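Long-range contacts in periplasmic chaperone Spy (Escherichia coli, PDB 6BIE), which acts as an ATP-independent periplasmic chaperone that limits protein aggregation and helps bound substrate proteins refold: residues 17-22 against 70-75; 9-14 against 79-84. All blocks are in the same frame, centred on the assembly; numbering follows the deposited sequence.

How the contacts relate
Both contacts use helix 9-21. In contact 1 its C-terminal part packs against helix 59-77. In contact 2 its N-terminal part meets the turn that leads into helix 82-94. The chain between the segments of contact 2 contains both segments of contact 1. Their centres lie about 13 Å apart, and they touch where Ile18 CD1 reaches Ile79 CG2 at 4.2 Å. Contact 1 is mainly apolar and open at its edge, whereas contact 2 rests on buried amide hydrogen bonds. A zinc ion lies beside both. Glu17 of contact 1 binds it, and the side chain of Gln14 in contact 2 comes within about 4 Å of it.

Contact 1 (17-22 against 70-75); sequences EIMKGQ and METQNK. With ZN (zinc ion), chain J.
Ile18 and Thr72 meet between two helices that run nearly antiparallel. The helix axes here come within 10.1 Å at an angle of 163°. The methyl CG2 of Ile18 lies 3.9 Å from CG2 of Thr72, and the two side chains lie alongside, pointing opposite ways. With CG1 beside the backbone nitrogen (chi1 -70°), CG2 of Ile18 stands opposite that nitrogen. CG2 lies between the Thr72 methyl and the Lys75 chain, and Ile18 CD1 adds a second contact, to Lys75 CB at 3.9 Å. Lys75 runs out extended beyond CG and reaches back to Glu71 in a long salt bridge. Ile76, on the same helix as Thr72, adds to the packing on Ile18.

Met19 starts out away from helix 59-77. A bend at chi2 (-83°) swings its sulfur back, and SD stops 4.0 Å from Thr72 CG2.

OG1 of Thr72 is hydrogen-bonded to the carbonyl oxygen of Ala68, one turn earlier. It also accepts from a water at 3.2 Å, which makes a weak second bond to OE1 of Gln22. Gln22 is poorly ordered. Its CG lies 3.3 Å from Thr72 OG1. Gln22 OE1 and Glu71 OE1 come within 3.6 Å as two acceptors, with amide and carboxylate steeply turned against each other, and do not bond.

Glu17 takes no part in this packing. Its OE1 binds a zinc ion at 1.8 Å, and Glu83 of the second subunit binds the same ion. Gln13 is hydrogen-bonded to Glu17 OE2.

The two helices are thus joined by methyl, sulfur and methylene contacts. One water links Thr72 to Gln22, just past the end of helix 9-21, weakly on the Gln22 side. Such a contact sets few directional demands, and at the Gln22 edge the pairing is probably loose.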
# COMPACT_ATOMS: atom_id res chain seq x y z
N GLU A 17 -6.69 13.93 -0.07
CA GLU A 17 -5.53 13.55 0.76
C GLU A 17 -4.28 13.25 -0.09
O GLU A 17 -3.16 13.58 0.32
CB GLU A 17 -5.87 12.35 1.65
CG GLU A 17 -6.88 12.69 2.76
CD GLU A 17 -7.43 11.47 3.50
OE1 GLU A 17 -7.15 10.32 3.09
OE2 GLU A 17 -8.17 11.65 4.50
N ILE A 18 -4.48 12.63 -1.25
CA ILE A 18 -3.38 12.37 -2.19
C ILE A 18 -2.84 13.66 -2.80
O ILE A 18 -1.62 13.85 -2.87
CB ILE A 18 -3.83 11.38 -3.31
CG1 ILE A 18 -4.03 9.97 -2.73
CG2 ILE A 18 -2.81 11.31 -4.45
CD1 ILE A 18 -4.93 9.07 -3.54
N MET A 19 -3.74 14.54 -3.24
CA MET A 19 -3.37 15.80 -3.91
C MET A 19 -2.73 16.82 -2.97
O MET A 19 -1.88 17.61 -3.39
CB MET A 19 -4.60 16.44 -4.57
CG MET A 19 -5.21 15.65 -5.70
SD MET A 19 -4.42 15.85 -7.31
CE MET A 19 -5.78 15.33 -8.37
N LYS A 20 -3.16 16.84 -1.71
CA LYS A 20 -2.46 17.59 -0.66
C LYS A 20 -1.10 16.94 -0.39
O LYS A 20 -0.09 17.64 -0.25
CB LYS A 20 -3.29 17.66 0.62
CG LYS A 20 -4.34 18.77 0.67
CD LYS A 20 -5.02 19.12 -0.65
CE LYS A 20 -5.80 20.42 -0.53
NZ LYS A 20 -6.86 20.36 0.51
N GLY A 21 -1.09 15.61 -0.32
CA GLY A 21 0.13 14.84 -0.10
C GLY A 21 1.22 14.93 -1.16
O GLY A 21 2.36 14.52 -0.90
N GLN A 22 0.89 15.44 -2.36
CA GLN A 22 1.88 15.63 -3.44
C GLN A 22 1.68 16.95 -4.17
O GLN A 22 1.93 17.03 -5.39
CB GLN A 22 1.78 14.46 -4.43
CG GLN A 22 2.83 14.38 -5.54
CD GLN A 22 4.24 14.14 -5.05
OE1 GLN A 22 4.82 13.07 -5.27
NE2 GLN A 22 4.82 15.13 -4.39
N MET A 70 2.97 11.13 -12.13
CA MET A 70 2.80 9.69 -12.27
C MET A 70 2.51 9.00 -10.93
O MET A 70 1.66 8.11 -10.87
CB MET A 70 4.00 9.04 -12.98
CG MET A 70 4.13 9.41 -14.44
SD MET A 70 5.74 8.88 -15.09
CE MET A 70 5.23 7.26 -15.58
N GLU A 71 3.17 9.45 -9.86
CA GLU A 71 2.95 8.86 -8.55
C GLU A 71 1.53 9.16 -8.06
O GLU A 71 0.85 8.29 -7.54
CB GLU A 71 3.98 9.32 -7.51
CG GLU A 71 3.77 8.58 -6.17
CD GLU A 71 4.90 8.70 -5.18
OE1 GLU A 71 5.76 9.58 -5.34
OE2 GLU A 71 4.87 7.93 -4.19
N THR A 72 1.10 10.40 -8.26
CA THR A 72 -0.26 10.81 -7.93
C THR A 72 -1.30 9.99 -8.67
O THR A 72 -2.21 9.47 -8.05
CB THR A 72 -0.44 12.32 -8.14
OG1 THR A 72 0.40 13.00 -7.20
CG2 THR A 72 -1.89 12.76 -7.90
N GLN A 73 -1.12 9.82 -9.98
CA GLN A 73 -2.05 9.02 -10.79
C GLN A 73 -2.06 7.56 -10.35
O GLN A 73 -3.12 6.95 -10.29
CB GLN A 73 -1.73 9.14 -12.28
CG GLN A 73 -1.91 10.52 -12.88
CD GLN A 73 -3.36 10.99 -12.85
OE1 GLN A 73 -4.23 10.34 -13.40
NE2 GLN A 73 -3.61 12.13 -12.21
N ASN A 74 -0.89 7.02 -10.02
CA ASN A 74 -0.81 5.66 -9.52
C ASN A 74 -1.56 5.49 -8.19
O ASN A 74 -2.28 4.49 -7.99
CB ASN A 74 0.66 5.22 -9.38
CG ASN A 74 0.79 3.82 -8.79
OD1 ASN A 74 0.82 3.65 -7.58
ND2 ASN A 74 0.89 2.82 -9.64
N LYS A 75 -1.40 6.46 -7.29
CA LYS A 75 -2.10 6.40 -6.00
C LYS A 75 -3.62 6.42 -6.21
O LYS A 75 -4.36 5.68 -5.56
CB LYS A 75 -1.67 7.54 -5.08
CG LYS A 75 -0.28 7.34 -4.49
CD LYS A 75 0.15 8.53 -3.66
CE LYS A 75 1.49 8.24 -3.01
NZ LYS A 75 1.85 9.29 -2.04
ZN ZN J . -7.70 8.85 3.91
O HOH W 1 1.99 11.33 -4.99

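Contact 2 (9-14 against 79-84); sequences DAQKQQ and ILTPEQ
The two LTXXQ motifs, residues 7-11 and 80-84, meet here through their final glutamines. The amides of Gln11 and Gln84 reach in from the two segments, their planes only 14° apart. Gln11 NE2 donates to Gln84 OE1 at 2.6 Å, and Gln84 NE2 returns a bond to Gln11 OE1 at 2.9 Å. Both acceptors use a lone pair. The second hydrogen of Gln11 NE2 goes to Ile79 O at 2.9 Å, from above that carbonyl plane.

Each amide is also tied to its own motif. Gln84 OE1 accepts from Thr81 N at 2.8 Å. The backbone N of Gln84 gives the return bond to Thr81 OG1 at 3.1 Å, completing a capping box at the start of helix 82-94. Thr8 N likewise donates to Gln11 OE1. Gln84 NE2 also bonds to Leu5 O, before the first motif. The buried amides are held flat and fixed in rotation.

Ile79 CD1 packs 3.8 Å from Gln14 CB. Ile79 CG1 lies between its backbone nitrogen and carbonyl carbon (chi1 73°), which sends CD1 toward helix 9-21.

This reciprocal glutamine pair, with threonine nitrogens bonded to both amide oxygens, fits the paired LTXXQ motifs of the CpxP/Spy family.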
# COMPACT_ATOMS: atom_id res chain seq x y z
N ASP A 9 -17.90 9.10 -2.07
CA ASP A 9 -17.47 10.13 -1.13
C ASP A 9 -16.13 9.81 -0.44
O ASP A 9 -15.28 10.70 -0.27
CB ASP A 9 -18.48 10.34 -0.01
CG ASP A 9 -19.72 11.08 -0.46
OD1 ASP A 9 -19.76 11.65 -1.57
OD2 ASP A 9 -20.67 11.06 0.33
N ALA A 10 -15.97 8.55 -0.03
CA ALA A 10 -14.67 8.08 0.51
C ALA A 10 -13.55 8.32 -0.48
O ALA A 10 -12.51 8.83 -0.10
CB ALA A 10 -14.72 6.61 0.92
N GLN A 11 -13.76 7.97 -1.74
CA GLN A 11 -12.72 8.15 -2.76
C GLN A 11 -12.44 9.64 -3.01
O GLN A 11 -11.28 10.00 -3.19
CB GLN A 11 -13.10 7.46 -4.08
CG GLN A 11 -13.11 5.94 -4.03
CD GLN A 11 -13.67 5.28 -5.27
OE1 GLN A 11 -14.69 5.71 -5.86
NE2 GLN A 11 -13.02 4.18 -5.67
N LYS A 12 -13.48 10.50 -2.97
CA LYS A 12 -13.26 11.93 -3.15
C LYS A 12 -12.37 12.51 -2.03
O LYS A 12 -11.48 13.34 -2.30
CB LYS A 12 -14.59 12.71 -3.22
CG LYS A 12 -15.36 12.49 -4.50
CD LYS A 12 -16.73 13.16 -4.42
CE LYS A 12 -17.35 13.29 -5.79
NZ LYS A 12 -18.74 13.83 -5.71
N GLN A 13 -12.60 12.05 -0.80
CA GLN A 13 -11.73 12.42 0.33
C GLN A 13 -10.30 11.88 0.14
O GLN A 13 -9.33 12.58 0.39
CB GLN A 13 -12.31 11.93 1.66
CG GLN A 13 -11.41 12.12 2.89
CD GLN A 13 -11.00 13.57 3.16
OE1 GLN A 13 -11.61 14.52 2.67
NE2 GLN A 13 -9.95 13.74 3.97
N GLN A 14 -10.19 10.62 -0.28
CA GLN A 14 -8.87 10.01 -0.52
C GLN A 14 -8.07 10.77 -1.59
O GLN A 14 -6.86 10.96 -1.42
CB GLN A 14 -9.02 8.55 -0.92
CG GLN A 14 -9.47 7.65 0.22
CD GLN A 14 -9.77 6.25 -0.25
OE1 GLN A 14 -10.68 6.02 -1.05
NE2 GLN A 14 -9.00 5.29 0.24
N ILE A 79 -6.93 3.51 -5.50
CA ILE A 79 -8.15 3.60 -4.67
C ILE A 79 -9.41 3.15 -5.42
O ILE A 79 -10.46 3.04 -4.81
CB ILE A 79 -8.40 4.99 -4.05
CG1 ILE A 79 -8.87 6.01 -5.09
CG2 ILE A 79 -7.17 5.47 -3.31
CD1 ILE A 79 -9.17 7.39 -4.56
N LEU A 80 -9.29 2.89 -6.73
CA LEU A 80 -10.44 2.55 -7.56
C LEU A 80 -10.87 1.10 -7.36
O LEU A 80 -10.04 0.24 -6.99
CB LEU A 80 -10.12 2.79 -9.04
CG LEU A 80 -9.77 4.21 -9.48
CD1 LEU A 80 -9.50 4.21 -10.99
CD2 LEU A 80 -10.85 5.22 -9.08
N THR A 81 -12.17 0.84 -7.58
CA THR A 81 -12.70 -0.52 -7.61
C THR A 81 -12.28 -1.20 -8.92
O THR A 81 -11.86 -0.51 -9.85
CB THR A 81 -14.24 -0.54 -7.56
OG1 THR A 81 -14.77 0.11 -8.72
CG2 THR A 81 -14.75 0.17 -6.29
N PRO A 82 -12.39 -2.54 -9.00
CA PRO A 82 -12.08 -3.22 -10.26
C PRO A 82 -12.88 -2.67 -11.45
O PRO A 82 -12.30 -2.45 -12.50
CB PRO A 82 -12.43 -4.68 -9.97
CG PRO A 82 -12.15 -4.81 -8.51
CD PRO A 82 -12.60 -3.51 -7.90
N GLU A 83 -14.17 -2.43 -11.27
CA GLU A 83 -15.02 -1.78 -12.28
C GLU A 83 -14.49 -0.41 -12.71
O GLU A 83 -14.44 -0.11 -13.90
CB GLU A 83 -16.47 -1.66 -11.78
CG GLU A 83 -17.44 -0.98 -12.75
CD GLU A 83 -18.88 -0.99 -12.26
OE1 GLU A 83 -19.18 -1.59 -11.20
OE2 GLU A 83 -19.74 -0.38 -12.95
N GLN A 84 -14.13 0.42 -11.74
CA GLN A 84 -13.60 1.75 -12.05
C GLN A 84 -12.24 1.67 -12.76
O GLN A 84 -11.97 2.47 -13.68
CB GLN A 84 -13.47 2.60 -10.79
CG GLN A 84 -14.79 3.01 -10.14
CD GLN A 84 -14.59 3.64 -8.78
OE1 GLN A 84 -13.79 3.15 -7.97
NE2 GLN A 84 -15.29 4.76 -8.51